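Local coordinates for protein membrane-bound protease PH1510 (Pyrococcus horikoshii, PDB 6M4B) that cleaves proteins preferentially near hydrophobic or aromatic residues, a stomatin homolog among them, as the N-terminal serine protease domain of a longer membrane-bound enzyme, at residues Leu46-Met56 with Ala79-Ile88; Leu94-Ile103 with Ala162-Arg173. The protein carries 1 engineered substitution. All coordinates share one frame; numbering follows the deposited sequence.

In the fold
Both contacts are mostly buried and belong to one ClpP/crotonase-like domain. Interaction 1 (46-56 with 79-88) lies nearer the centre of the chain and holds the nucleophile position and part of the substrate-binding site; interaction 2 (94-103 with 162-173) adds strand 170-171 to the end of the main parallel sheet. They meet where strands 80-82 and 102-104 run side by side, through probable hydrogen bonds from Ala-81 N to Ser-102 O and from Ser-102 N to Ala-79 O. Small residues and glycines let the backbones close up in interaction 1, with a Met-aromatic contact beside them, whereas interaction 2 combines regular parallel-strand bonding and branched aliphatic packing with a partly exposed carboxylate bonded to a strand N-H.

Interaction 1: residues Leu46-Met56 with Ala79-Ile88; sequences LDTPGGRADAM and ASAAAAGTYI. Engineered in segment 79-88: Ala-83 (natural residue Ser).
Thr-48 and Ala-81 form a single backbone bridge: Thr-48 N gives a nearly straight bond to Ser-80 O (2.9 Å), and Thr-48 O receives Ala-82 N at 3.3 Å. Alongside, Asp-47 OD1 takes the backbone N-H of Ser-80 (3.0 Å) from above the carboxylate plane; with CG anti to the backbone N (chi1 -173°), the carboxylate lies next to Ala-79. Thr-48 suits its place with both branches: OG1 accepts from Gly-50 N in an ST turn and also bonds Gly-17 O, while CG2 rests on Gly-85 CA at 3.6 Å, where a side chain would collide. Gly-50 likewise leaves room for the CB of Ala-83. Met-56, bent at chi2 and chi3, sets its CE over one face of the Tyr-87 ring, 3.8 Å from the centroid in a CH-pi contact, with SD against Tyr-87 CB (3.5 Å). Met-56 CB meets the methyl of Ala-84. Ala-83 is engineered, replacing the nucleophilic serine, and lies between strand 80-82 and the helix that follows. Facing it is the glycine-rich loop whose Gly-50 to Ala-53 bind substrate, an active-site arrangement characteristic of the ClpP-like fold of this S14 protease.

Interaction 2: residues Leu94-Ile103 with Ala162-Arg173; sequences LIAMAPGTSI and ALKYGVIEVVAR
Ile-95 and Glu-169 are joined twice. The Glu-169 side chain bends at chi2 (75°), which brings OE2 to the backbone N-H of Ile-95 at 2.8 Å from Ile-95 N, nearly along the C-O axis of the acid, while Glu-169 N donates to Ile-95 O. That same carbonyl oxygen also receives Val-170 N, a more bent bond lying in the carbonyl plane. Leu-94 CD1 packs against the methylenes of Glu-169, 3.8 Å from its CB, so the acid's aliphatic part lies on a hydrophobic neighbour while its oxygen serves the strand. Beyond it the strands run parallel: Met-97 N meets Val-170 O at 2.8 Å, and Ala-172 N reaches Met-97 O from above the carbonyl plane.

Ala-96 and Val-170 share one face of the sheet, the small alanine allowing CB to CB packing at 3.9 Å, and Leu-178 of helix 175-182 rests on Ala-96. Met-97 and Val-171 point to the other face. Ile-168 carries much of the packing there: with chi1 at 66°, its CG1 branch carries CD1 to Met-97 SD (3.7 Å) and CG2 is left to press on Ile-95 CG2 at 3.5 Å, in both cases with the side chains crossing at about a right angle. Met-97, bent only at chi3, also brings SD to Ala-162 CB, which Ile-103 CG2 also meets at 4.0 Å.

Replacing Glu-169 with an alanine would probably leave the N-H of Ile-95 without its acceptor and Arg-142 without its salt-bridge partner at OE2. Because one carboxylate oxygen accepts both a strand N-H and the Arg-142 guanidinium, its negative charge is probably stabilised, which suits a partly exposed acid beside mostly apolar side chains.

Interaction 1: residues Leu46-Met56 with Ala79-Ile88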
ATOM      1  N   LEU A  46     -17.953  10.315  -5.320  1.00 41.70           N
ATOM      2  CA  LEU A  46     -17.966   9.291  -4.285  1.00 41.01           C
ATOM      3  C   LEU A  46     -18.878   9.701  -3.144  1.00 41.13           C
ATOM      4  O   LEU A  46     -18.858  10.831  -2.710  1.00 37.44           O
ATOM      5  CB  LEU A  46     -16.550   9.046  -3.741  1.00 41.47           C
ATOM      6  CG  LEU A  46     -16.403   7.974  -2.651  1.00 40.30           C
ATOM      7  CD1 LEU A  46     -16.611   6.584  -3.227  1.00 40.12           C
ATOM      8  CD2 LEU A  46     -15.040   8.100  -2.021  1.00 47.60           C
ATOM      9  N   ASP A  47     -19.730   8.769  -2.725  1.00 49.69           N
ATOM     10  CA  ASP A  47     -20.613   8.950  -1.569  1.00 51.34           C
ATOM     11  C   ASP A  47     -20.674   7.583  -0.863  1.00 54.29           C
ATOM     12  O   ASP A  47     -21.253   6.612  -1.377  1.00 49.82           O
ATOM     13  CB  ASP A  47     -22.008   9.407  -2.017  1.00 56.32           C
ATOM     14  CG  ASP A  47     -22.923   9.781  -0.847  1.00 55.39           C
ATOM     15  OD1 ASP A  47     -22.439   9.907   0.297  1.00 60.71           O
ATOM     16  OD2 ASP A  47     -24.131  10.028  -1.082  1.00 58.75           O
ATOM     17  N   THR A  48     -20.028   7.493   0.284  1.00 47.28           N
ATOM     18  CA  THR A  48     -19.953   6.212   0.979  1.00 51.87           C
ATOM     19  C   THR A  48     -19.898   6.438   2.471  1.00 50.92           C
ATOM     20  O   THR A  48     -19.306   7.410   2.926  1.00 48.03           O
ATOM     21  CB  THR A  48     -18.743   5.386   0.517  1.00 57.85           C
ATOM     22  OG1 THR A  48     -18.754   4.109   1.165  1.00 56.23           O
ATOM     23  CG2 THR A  48     -17.401   6.082   0.817  1.00 51.83           C
ATOM     24  N   PRO A  49     -20.548   5.563   3.247  1.00 50.75           N
ATOM     25  CA  PRO A  49     -20.354   5.607   4.718  1.00 51.02           C
ATOM     26  C   PRO A  49     -19.154   4.748   5.175  1.00 48.55           C
ATOM     27  O   PRO A  49     -18.785   4.794   6.345  1.00 50.33           O
ATOM     28  CB  PRO A  49     -21.664   5.021   5.257  1.00 48.14           C
ATOM     29  CG  PRO A  49     -22.022   3.999   4.205  1.00 50.68           C
ATOM     30  CD  PRO A  49     -21.539   4.540   2.854  1.00 49.69           C
ATOM     31  N   GLY A  50     -18.572   3.974   4.264  1.00 44.03           N
ATOM     32  CA  GLY A  50     -17.481   3.095   4.586  1.00 46.89           C
ATOM     33  C   GLY A  50     -17.752   1.715   4.059  1.00 46.44           C
ATOM     34  O   GLY A  50     -18.609   1.532   3.187  1.00 48.76           O
ATOM     35  N   GLY A  51     -17.017   0.745   4.592  1.00 47.17           N
ATOM     36  CA  GLY A  51     -17.134  -0.644   4.166  1.00 48.96           C
ATOM     37  C   GLY A  51     -15.971  -1.496   4.621  1.00 45.80           C
ATOM     38  O   GLY A  51     -15.419  -1.258   5.672  1.00 52.48           O
ATOM     39  N   ARG A  52     -15.581  -2.454   3.791  1.00 47.09           N
ATOM     40  CA  ARG A  52     -14.516  -3.413   4.127  1.00 52.70           C
ATOM     41  C   ARG A  52     -13.139  -2.836   3.861  1.00 53.54           C
ATOM     42  O   ARG A  52     -12.848  -2.354   2.746  1.00 52.83           O
ATOM     43  CB  ARG A  52     -14.650  -4.698   3.303  1.00 58.94           C
ATOM     44  CG  ARG A  52     -16.041  -5.287   3.344  1.00 68.94           C
ATOM     45  CD  ARG A  52     -16.067  -6.633   4.037  1.00 79.80           C
ATOM     46  NE  ARG A  52     -17.479  -6.994   4.150  1.00 87.86           N
ATOM     47  CZ  ARG A  52     -18.037  -7.708   5.124  1.00 90.49           C
ATOM     48  NH1 ARG A  52     -19.354  -7.905   5.101  1.00 93.27           N
ATOM     49  NH2 ARG A  52     -17.312  -8.235   6.110  1.00 94.68           N
ATOM     50  N   ALA A  53     -12.281  -2.959   4.869  1.00 48.52           N
ATOM     51  CA  ALA A  53     -10.926  -2.481   4.824  1.00 52.23           C
ATOM     52  C   ALA A  53     -10.092  -3.099   3.681  1.00 55.98           C
ATOM     53  O   ALA A  53      -9.351  -2.389   3.013  1.00 49.66           O
ATOM     54  CB  ALA A  53     -10.264  -2.719   6.166  1.00 57.49           C
ATOM     55  N   ASP A  54     -10.252  -4.394   3.436  1.00 53.68           N
ATOM     56  CA  ASP A  54      -9.521  -5.066   2.361  1.00 56.61           C
ATOM     57  C   ASP A  54      -9.878  -4.552   0.938  1.00 51.27           C
ATOM     58  O   ASP A  54      -8.973  -4.357   0.089  1.00 48.75           O
ATOM     59  CB  ASP A  54      -9.584  -6.637   2.465  1.00 59.35           C
ATOM     60  CG  ASP A  54     -11.036  -7.198   2.618  1.00 72.86           C
ATOM     61  OD1 ASP A  54     -12.000  -6.637   2.069  1.00 80.14           O
ATOM     62  OD2 ASP A  54     -11.238  -8.214   3.315  1.00 87.31           O
ATOM     63  N   ALA A  55     -11.173  -4.342   0.693  1.00 42.79           N
ATOM     64  CA  ALA A  55     -11.620  -3.793  -0.566  1.00 48.21           C
ATOM     65  C   ALA A  55     -11.062  -2.352  -0.705  1.00 46.65           C
ATOM     66  O   ALA A  55     -10.551  -2.028  -1.751  1.00 39.55           O
ATOM     67  CB  ALA A  55     -13.135  -3.819  -0.670  1.00 47.04           C
ATOM     68  N   MET A  56     -11.119  -1.565   0.379  1.00 40.63           N
ATOM     69  CA  MET A  56     -10.511  -0.224   0.403  1.00 41.00           C
ATOM     70  C   MET A  56      -9.038  -0.252  -0.005  1.00 42.34           C
ATOM     71  O   MET A  56      -8.632   0.511  -0.868  1.00 45.96           O
ATOM     72  CB  MET A  56     -10.712   0.406   1.765  1.00 41.20           C
ATOM     73  CG  MET A  56      -9.980   1.705   2.001  1.00 47.96           C
ATOM     74  SD  MET A  56      -8.287   1.487   2.611  1.00 48.62           S
ATOM     75  CE  MET A  56      -8.698   1.120   4.319  1.00 49.84           C
ATOM     76  N   ALA A  79     -23.374  14.256   0.392  1.00 45.21           N
ATOM     77  CA  ALA A  79     -22.516  13.075   0.402  1.00 43.61           C
ATOM     78  C   ALA A  79     -21.400  13.101   1.477  1.00 41.36           C
ATOM     79  O   ALA A  79     -21.009  14.148   2.034  1.00 37.89           O
ATOM     80  CB  ALA A  79     -21.892  12.860  -0.962  1.00 44.10           C
ATOM     81  N   SER A  80     -20.842  11.935   1.736  1.00 43.55           N
ATOM     82  CA  SER A  80     -19.635  11.874   2.570  1.00 44.62           C
ATOM     83  C   SER A  80     -18.644  10.846   2.023  1.00 41.98           C
ATOM     84  O   SER A  80     -19.008   9.990   1.224  1.00 38.66           O
ATOM     85  CB  SER A  80     -20.040  11.552   4.017  1.00 55.42           C
ATOM     86  OG  SER A  80     -20.632  10.285   4.016  1.00 54.98           O
ATOM     87  N   ALA A  81     -17.368  11.023   2.370  1.00 40.55           N
ATOM     88  CA  ALA A  81     -16.344   9.990   2.131  1.00 41.72           C
ATOM     89  C   ALA A  81     -15.863   9.643   3.517  1.00 42.99           C
ATOM     90  O   ALA A  81     -14.870  10.172   4.013  1.00 40.67           O
ATOM     91  CB  ALA A  81     -15.212  10.527   1.273  1.00 45.20           C
ATOM     92  N   ALA A  82     -16.676   8.844   4.189  1.00 43.92           N
ATOM     93  CA  ALA A  82     -16.470   8.544   5.612  1.00 50.02           C
ATOM     94  C   ALA A  82     -15.745   7.211   5.696  1.00 37.58           C
ATOM     95  O   ALA A  82     -15.859   6.375   4.810  1.00 42.62           O
ATOM     96  CB  ALA A  82     -17.801   8.531   6.386  1.00 45.84           C
ATOM     97  N   ALA A  83     -15.008   7.034   6.767  1.00 40.40           N
ATOM     98  CA  ALA A  83     -14.412   5.743   7.123  1.00 40.09           C
ATOM     99  C   ALA A  83     -13.562   5.232   5.972  1.00 40.07           C
ATOM    100  O   ALA A  83     -12.694   5.980   5.536  1.00 43.29           O
ATOM    101  CB  ALA A  83     -15.501   4.752   7.581  1.00 40.04           C
ATOM    102  N   ALA A  84     -13.759   4.001   5.468  1.00 39.23           N
ATOM    103  CA  ALA A  84     -12.977   3.518   4.337  1.00 38.85           C
ATOM    104  C   ALA A  84     -12.898   4.511   3.165  1.00 40.13           C
ATOM    105  O   ALA A  84     -11.902   4.537   2.451  1.00 46.35           O
ATOM    106  CB  ALA A  84     -13.518   2.213   3.825  1.00 40.48           C
ATOM    107  N   GLY A  85     -13.932   5.326   2.997  1.00 40.83           N
ATOM    108  CA  GLY A  85     -13.987   6.314   1.938  1.00 42.06           C
ATOM    109  C   GLY A  85     -12.926   7.399   2.054  1.00 46.08           C
ATOM    110  O   GLY A  85     -12.511   7.958   1.026  1.00 43.20           O
ATOM    111  N   THR A  86     -12.545   7.743   3.299  1.00 40.22           N
ATOM    112  CA  THR A  86     -11.537   8.746   3.535  1.00 36.56           C
ATOM    113  C   THR A  86     -10.193   8.332   2.955  1.00 38.23           C
ATOM    114  O   THR A  86      -9.506   9.154   2.360  1.00 36.13           O
ATOM    115  CB  THR A  86     -11.422   8.992   5.008  1.00 36.17           C
ATOM    116  OG1 THR A  86     -12.691   9.482   5.484  1.00 43.49           O
ATOM    117  CG2 THR A  86     -10.380  10.000   5.319  1.00 37.47           C
ATOM    118  N   TYR A  87      -9.861   7.036   3.093  1.00 39.16           N
ATOM    119  CA  TYR A  87      -8.629   6.459   2.621  1.00 37.28           C
ATOM    120  C   TYR A  87      -8.581   6.457   1.079  1.00 37.33           C
ATOM    121  O   TYR A  87      -7.545   6.717   0.502  1.00 32.01           O
ATOM    122  CB  TYR A  87      -8.453   4.993   3.108  1.00 38.05           C
ATOM    123  CG  TYR A  87      -8.330   4.784   4.635  1.00 41.98           C
ATOM    124  CD1 TYR A  87      -9.449   4.804   5.470  1.00 45.50           C
ATOM    125  CD2 TYR A  87      -7.101   4.478   5.219  1.00 41.19           C
ATOM    126  CE1 TYR A  87      -9.338   4.566   6.829  1.00 48.42           C
ATOM    127  CE2 TYR A  87      -6.996   4.210   6.558  1.00 38.83           C
ATOM    128  CZ  TYR A  87      -8.111   4.241   7.354  1.00 45.03           C
ATOM    129  OH  TYR A  87      -8.000   4.002   8.669  1.00 42.87           O
ATOM    130  N   ILE A  88      -9.708   6.169   0.429  1.00 35.88           N
ATOM    131  CA  ILE A  88      -9.800   6.205  -1.032  1.00 36.29           C
ATOM    132  C   ILE A  88      -9.461   7.612  -1.494  1.00 35.91           C
ATOM    133  O   ILE A  88      -8.621   7.795  -2.354  1.00 35.18           O
ATOM    134  CB  ILE A  88     -11.220   5.765  -1.503  1.00 40.88           C
ATOM    135  CG1 ILE A  88     -11.482   4.276  -1.156  1.00 40.34           C
ATOM    136  CG2 ILE A  88     -11.415   5.930  -3.020  1.00 34.78           C
ATOM    137  CD1 ILE A  88     -12.935   3.843  -1.262  1.00 38.62           C
TER

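Interaction 2: residues Leu94-Ile103 with Ala162-Arg173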
ATOM      1  N   LEU A  94      -5.983  13.739  -6.511  1.00 28.67           N
ATOM      2  CA  LEU A  94      -6.569  15.016  -6.196  1.00 30.63           C
ATOM      3  C   LEU A  94      -7.917  14.779  -5.511  1.00 31.49           C
ATOM      4  O   LEU A  94      -8.640  13.873  -5.902  1.00 35.47           O
ATOM      5  CB  LEU A  94      -6.793  15.835  -7.474  1.00 30.93           C
ATOM      6  CG  LEU A  94      -6.887  17.357  -7.276  1.00 34.78           C
ATOM      7  CD1 LEU A  94      -5.498  17.874  -7.079  1.00 40.99           C
ATOM      8  CD2 LEU A  94      -7.490  18.093  -8.474  1.00 37.07           C
ATOM      9  N   ILE A  95      -8.237  15.572  -4.493  1.00 29.64           N
ATOM     10  CA  ILE A  95      -9.497  15.436  -3.819  1.00 33.40           C
ATOM     11  C   ILE A  95     -10.226  16.736  -3.982  1.00 33.77           C
ATOM     12  O   ILE A  95      -9.671  17.794  -3.694  1.00 33.75           O
ATOM     13  CB  ILE A  95      -9.352  15.138  -2.297  1.00 35.20           C
ATOM     14  CG1 ILE A  95      -8.494  13.885  -2.040  1.00 36.04           C
ATOM     15  CG2 ILE A  95     -10.719  14.918  -1.690  1.00 36.80           C
ATOM     16  CD1 ILE A  95      -7.940  13.835  -0.620  1.00 38.36           C
ATOM     17  N   ALA A  96     -11.481  16.622  -4.361  1.00 33.74           N
ATOM     18  CA  ALA A  96     -12.408  17.739  -4.388  1.00 35.42           C
ATOM     19  C   ALA A  96     -13.638  17.395  -3.550  1.00 33.97           C
ATOM     20  O   ALA A  96     -14.094  16.236  -3.540  1.00 36.76           O
ATOM     21  CB  ALA A  96     -12.821  18.022  -5.817  1.00 34.80           C
ATOM     22  N   MET A  97     -14.163  18.400  -2.877  1.00 33.20           N
ATOM     23  CA  MET A  97     -15.436  18.260  -2.130  1.00 38.16           C
ATOM     24  C   MET A  97     -16.504  19.326  -2.515  1.00 35.86           C
ATOM     25  O   MET A  97     -16.195  20.482  -2.671  1.00 36.42           O
ATOM     26  CB  MET A  97     -15.173  18.301  -0.623  1.00 36.83           C
ATOM     27  CG  MET A  97     -14.353  17.108  -0.089  1.00 37.68           C
ATOM     28  SD  MET A  97     -14.053  17.275   1.671  1.00 40.60           S
ATOM     29  CE  MET A  97     -15.652  16.796   2.309  1.00 39.75           C
ATOM     30  N   ALA A  98     -17.721  18.877  -2.751  1.00 42.47           N
ATOM     31  CA  ALA A  98     -18.865  19.793  -2.941  1.00 51.78           C
ATOM     32  C   ALA A  98     -19.244  20.424  -1.604  1.00 51.55           C
ATOM     33  O   ALA A  98     -19.018  19.801  -0.566  1.00 43.35           O
ATOM     34  CB  ALA A  98     -20.057  19.036  -3.480  1.00 44.58           C
ATOM     35  N   PRO A  99     -19.761  21.673  -1.610  1.00 55.64           N
ATOM     36  CA  PRO A  99     -20.208  22.234  -0.314  1.00 54.00           C
ATOM     37  C   PRO A  99     -21.324  21.369   0.243  1.00 51.62           C
ATOM     38  O   PRO A  99     -22.022  20.693  -0.543  1.00 49.00           O
ATOM     39  CB  PRO A  99     -20.687  23.639  -0.670  1.00 57.47           C
ATOM     40  CG  PRO A  99     -19.940  23.990  -1.935  1.00 59.49           C
ATOM     41  CD  PRO A  99     -19.846  22.675  -2.690  1.00 59.68           C
ATOM     42  N   GLY A 100     -21.374  21.280   1.577  1.00 49.63           N
ATOM     43  CA  GLY A 100     -22.306  20.400   2.294  1.00 46.69           C
ATOM     44  C   GLY A 100     -21.926  18.933   2.376  1.00 50.93           C
ATOM     45  O   GLY A 100     -22.783  18.070   2.611  1.00 48.15           O
ATOM     46  N   THR A 101     -20.646  18.611   2.151  1.00 53.23           N
ATOM     47  CA  THR A 101     -20.214  17.210   2.197  1.00 47.25           C
ATOM     48  C   THR A 101     -19.314  17.029   3.391  1.00 45.98           C
ATOM     49  O   THR A 101     -19.009  17.970   4.099  1.00 44.53           O
ATOM     50  CB  THR A 101     -19.494  16.743   0.908  1.00 49.54           C
ATOM     51  OG1 THR A 101     -18.359  17.576   0.656  1.00 34.92           O
ATOM     52  CG2 THR A 101     -20.441  16.745  -0.272  1.00 51.71           C
ATOM     53  N   SER A 102     -18.893  15.802   3.615  1.00 44.66           N
ATOM     54  CA  SER A 102     -18.161  15.476   4.822  1.00 48.72           C
ATOM     55  C   SER A 102     -17.008  14.503   4.505  1.00 42.88           C
ATOM     56  O   SER A 102     -17.134  13.615   3.661  1.00 41.91           O
ATOM     57  CB  SER A 102     -19.142  14.817   5.799  1.00 47.70           C
ATOM     58  OG  SER A 102     -18.525  14.646   7.034  1.00 65.42           O
ATOM     59  N   ILE A 103     -15.899  14.637   5.210  1.00 38.84           N
ATOM     60  CA  ILE A 103     -14.804  13.637   5.074  1.00 43.86           C
ATOM     61  C   ILE A 103     -14.289  13.253   6.465  1.00 41.38           C
ATOM     62  O   ILE A 103     -14.276  14.071   7.371  1.00 42.82           O
ATOM     63  CB  ILE A 103     -13.678  14.159   4.141  1.00 37.59           C
ATOM     64  CG1 ILE A 103     -12.625  13.086   3.884  1.00 41.25           C
ATOM     65  CG2 ILE A 103     -13.027  15.405   4.712  1.00 40.83           C
ATOM     66  CD1 ILE A 103     -11.751  13.405   2.699  1.00 41.57           C
ATOM     67  N   ALA A 162     -11.543  21.042   5.611  1.00 38.14           N
ATOM     68  CA  ALA A 162     -10.652  20.121   4.918  1.00 39.86           C
ATOM     69  C   ALA A 162      -9.724  20.878   3.995  1.00 41.01           C
ATOM     70  O   ALA A 162      -8.559  20.494   3.870  1.00 43.22           O
ATOM     71  CB  ALA A 162     -11.472  19.069   4.159  1.00 36.63           C
ATOM     72  N   LEU A 163     -10.190  21.950   3.332  1.00 44.32           N
ATOM     73  CA  LEU A 163      -9.288  22.711   2.446  1.00 40.44           C
ATOM     74  C   LEU A 163      -8.267  23.487   3.268  1.00 41.93           C
ATOM     75  O   LEU A 163      -7.054  23.516   2.966  1.00 40.55           O
ATOM     76  CB  LEU A 163     -10.072  23.675   1.572  1.00 45.37           C
ATOM     77  CG  LEU A 163      -9.253  24.483   0.550  1.00 50.89           C
ATOM     78  CD1 LEU A 163      -8.843  23.588  -0.625  1.00 47.96           C
ATOM     79  CD2 LEU A 163     -10.050  25.685   0.025  1.00 48.94           C
ATOM     80  N   LYS A 164      -8.774  24.165   4.293  1.00 44.43           N
ATOM     81  CA  LYS A 164      -7.962  24.996   5.158  1.00 46.04           C
ATOM     82  C   LYS A 164      -6.878  24.183   5.858  1.00 44.71           C
ATOM     83  O   LYS A 164      -5.741  24.607   5.910  1.00 42.57           O
ATOM     84  CB  LYS A 164      -8.853  25.679   6.189  1.00 54.92           C
ATOM     85  CG  LYS A 164      -8.120  26.617   7.130  1.00 66.72           C
ATOM     86  CD  LYS A 164      -8.989  27.086   8.310  1.00 85.45           C
ATOM     87  CE  LYS A 164      -9.069  28.614   8.406  1.00 94.36           C
ATOM     88  NZ  LYS A 164      -9.623  29.095   9.708  1.00 98.30           N
ATOM     89  N   TYR A 165      -7.205  23.007   6.374  1.00 45.22           N
ATOM     90  CA  TYR A 165      -6.179  22.205   7.059  1.00 54.47           C
ATOM     91  C   TYR A 165      -5.297  21.337   6.123  1.00 50.90           C
ATOM     92  O   TYR A 165      -4.525  20.552   6.635  1.00 48.14           O
ATOM     93  CB  TYR A 165      -6.792  21.356   8.189  1.00 65.60           C
ATOM     94  CG  TYR A 165      -7.408  22.093   9.389  1.00 76.55           C
ATOM     95  CD1 TYR A 165      -6.619  22.808  10.293  1.00 89.73           C
ATOM     96  CD2 TYR A 165      -8.776  22.007   9.659  1.00 79.09           C
ATOM     97  CE1 TYR A 165      -7.200  23.448  11.382  1.00 98.73           C
ATOM     98  CE2 TYR A 165      -9.363  22.653  10.737  1.00 87.83           C
ATOM     99  CZ  TYR A 165      -8.566  23.367  11.598  1.00 94.11           C
ATOM    100  OH  TYR A 165      -9.113  24.005  12.685  1.00 96.94           O
ATOM    101  N   GLY A 166      -5.361  21.493   4.787  1.00 42.86           N
ATOM    102  CA  GLY A 166      -4.419  20.834   3.873  1.00 36.57           C
ATOM    103  C   GLY A 166      -4.675  19.337   3.676  1.00 41.30           C
ATOM    104  O   GLY A 166      -3.722  18.564   3.467  1.00 41.00           O
ATOM    105  N   VAL A 167      -5.947  18.936   3.768  1.00 34.40           N
ATOM    106  CA  VAL A 167      -6.412  17.575   3.522  1.00 38.97           C
ATOM    107  C   VAL A 167      -6.931  17.356   2.094  1.00 41.28           C
ATOM    108  O   VAL A 167      -6.785  16.273   1.548  1.00 41.97           O
ATOM    109  CB  VAL A 167      -7.582  17.249   4.459  1.00 43.59           C
ATOM    110  CG1 VAL A 167      -8.138  15.870   4.225  1.00 47.36           C
ATOM    111  CG2 VAL A 167      -7.103  17.390   5.879  1.00 52.65           C
ATOM    112  N   ILE A 168      -7.578  18.361   1.519  1.00 39.88           N
ATOM    113  CA  ILE A 168      -8.076  18.278   0.135  1.00 41.23           C
ATOM    114  C   ILE A 168      -7.526  19.464  -0.663  1.00 34.88           C
ATOM    115  O   ILE A 168      -6.935  20.378  -0.111  1.00 40.32           O
ATOM    116  CB  ILE A 168      -9.612  18.289   0.087  1.00 40.69           C
ATOM    117  CG1 ILE A 168     -10.173  19.634   0.571  1.00 41.31           C
ATOM    118  CG2 ILE A 168     -10.183  17.163   0.943  1.00 39.72           C
ATOM    119  CD1 ILE A 168     -11.662  19.773   0.384  1.00 40.75           C
ATOM    120  N   GLU A 169      -7.748  19.437  -1.964  1.00 35.47           N
ATOM    121  CA  GLU A 169      -7.204  20.441  -2.851  1.00 35.13           C
ATOM    122  C   GLU A 169      -8.281  21.400  -3.413  1.00 34.37           C
ATOM    123  O   GLU A 169      -7.961  22.529  -3.676  1.00 30.91           O
ATOM    124  CB  GLU A 169      -6.378  19.806  -3.982  1.00 34.62           C
ATOM    125  CG  GLU A 169      -5.101  19.101  -3.538  1.00 35.87           C
ATOM    126  CD  GLU A 169      -5.386  17.752  -2.882  1.00 38.42           C
ATOM    127  OE1 GLU A 169      -4.982  17.544  -1.711  1.00 35.93           O
ATOM    128  OE2 GLU A 169      -6.018  16.904  -3.536  1.00 35.58           O
ATOM    129  N   VAL A 170      -9.525  20.963  -3.530  1.00 32.26           N
ATOM    130  CA  VAL A 170     -10.526  21.734  -4.211  1.00 37.52           C
ATOM    131  C   VAL A 170     -11.875  21.632  -3.526  1.00 37.26           C
ATOM    132  O   VAL A 170     -12.352  20.552  -3.198  1.00 36.61           O
ATOM    133  CB  VAL A 170     -10.660  21.246  -5.704  1.00 39.70           C
ATOM    134  CG1 VAL A 170     -11.794  21.944  -6.414  1.00 37.09           C
ATOM    135  CG2 VAL A 170      -9.327  21.437  -6.480  1.00 37.31           C
ATOM    136  N   VAL A 171     -12.491  22.784  -3.310  1.00 38.17           N
ATOM    137  CA  VAL A 171     -13.961  22.847  -3.061  1.00 43.19           C
ATOM    138  C   VAL A 171     -14.683  23.301  -4.347  1.00 38.03           C
ATOM    139  O   VAL A 171     -14.389  24.399  -4.871  1.00 36.81           O
ATOM    140  CB  VAL A 171     -14.290  23.847  -1.936  1.00 42.25           C
ATOM    141  CG1 VAL A 171     -15.794  23.833  -1.644  1.00 43.33           C
ATOM    142  CG2 VAL A 171     -13.475  23.504  -0.705  1.00 46.38           C
ATOM    143  N   ALA A 172     -15.621  22.484  -4.812  1.00 41.47           N
ATOM    144  CA  ALA A 172     -16.315  22.718  -6.088  1.00 42.00           C
ATOM    145  C   ALA A 172     -17.769  22.255  -6.100  1.00 42.97           C
ATOM    146  O   ALA A 172     -18.072  21.080  -5.803  1.00 39.87           O
ATOM    147  CB  ALA A 172     -15.577  21.999  -7.222  1.00 45.46           C
ATOM    148  N   ARG A 173     -18.627  23.177  -6.567  1.00 45.34           N
ATOM    149  CA  ARG A 173     -20.082  23.016  -6.638  1.00 46.35           C
ATOM    150  C   ARG A 173     -20.505  22.029  -7.696  1.00 41.02           C
ATOM    151  O   ARG A 173     -21.527  21.417  -7.544  1.00 43.47           O
ATOM    152  CB  ARG A 173     -20.732  24.335  -7.030  1.00 55.34           C
ATOM    153  CG  ARG A 173     -20.435  25.524  -6.121  1.00 69.09           C
ATOM    154  CD  ARG A 173     -21.172  26.779  -6.587  1.00 76.28           C
ATOM    155  NE  ARG A 173     -21.225  26.985  -8.047  1.00 77.35           N
ATOM    156  CZ  ARG A 173     -20.452  27.822  -8.734  1.00 77.74           C
ATOM    157  NH1 ARG A 173     -20.610  27.907 -10.070  1.00 74.11           N
ATOM    158  NH2 ARG A 173     -19.506  28.552  -8.115  1.00 62.10           N
TER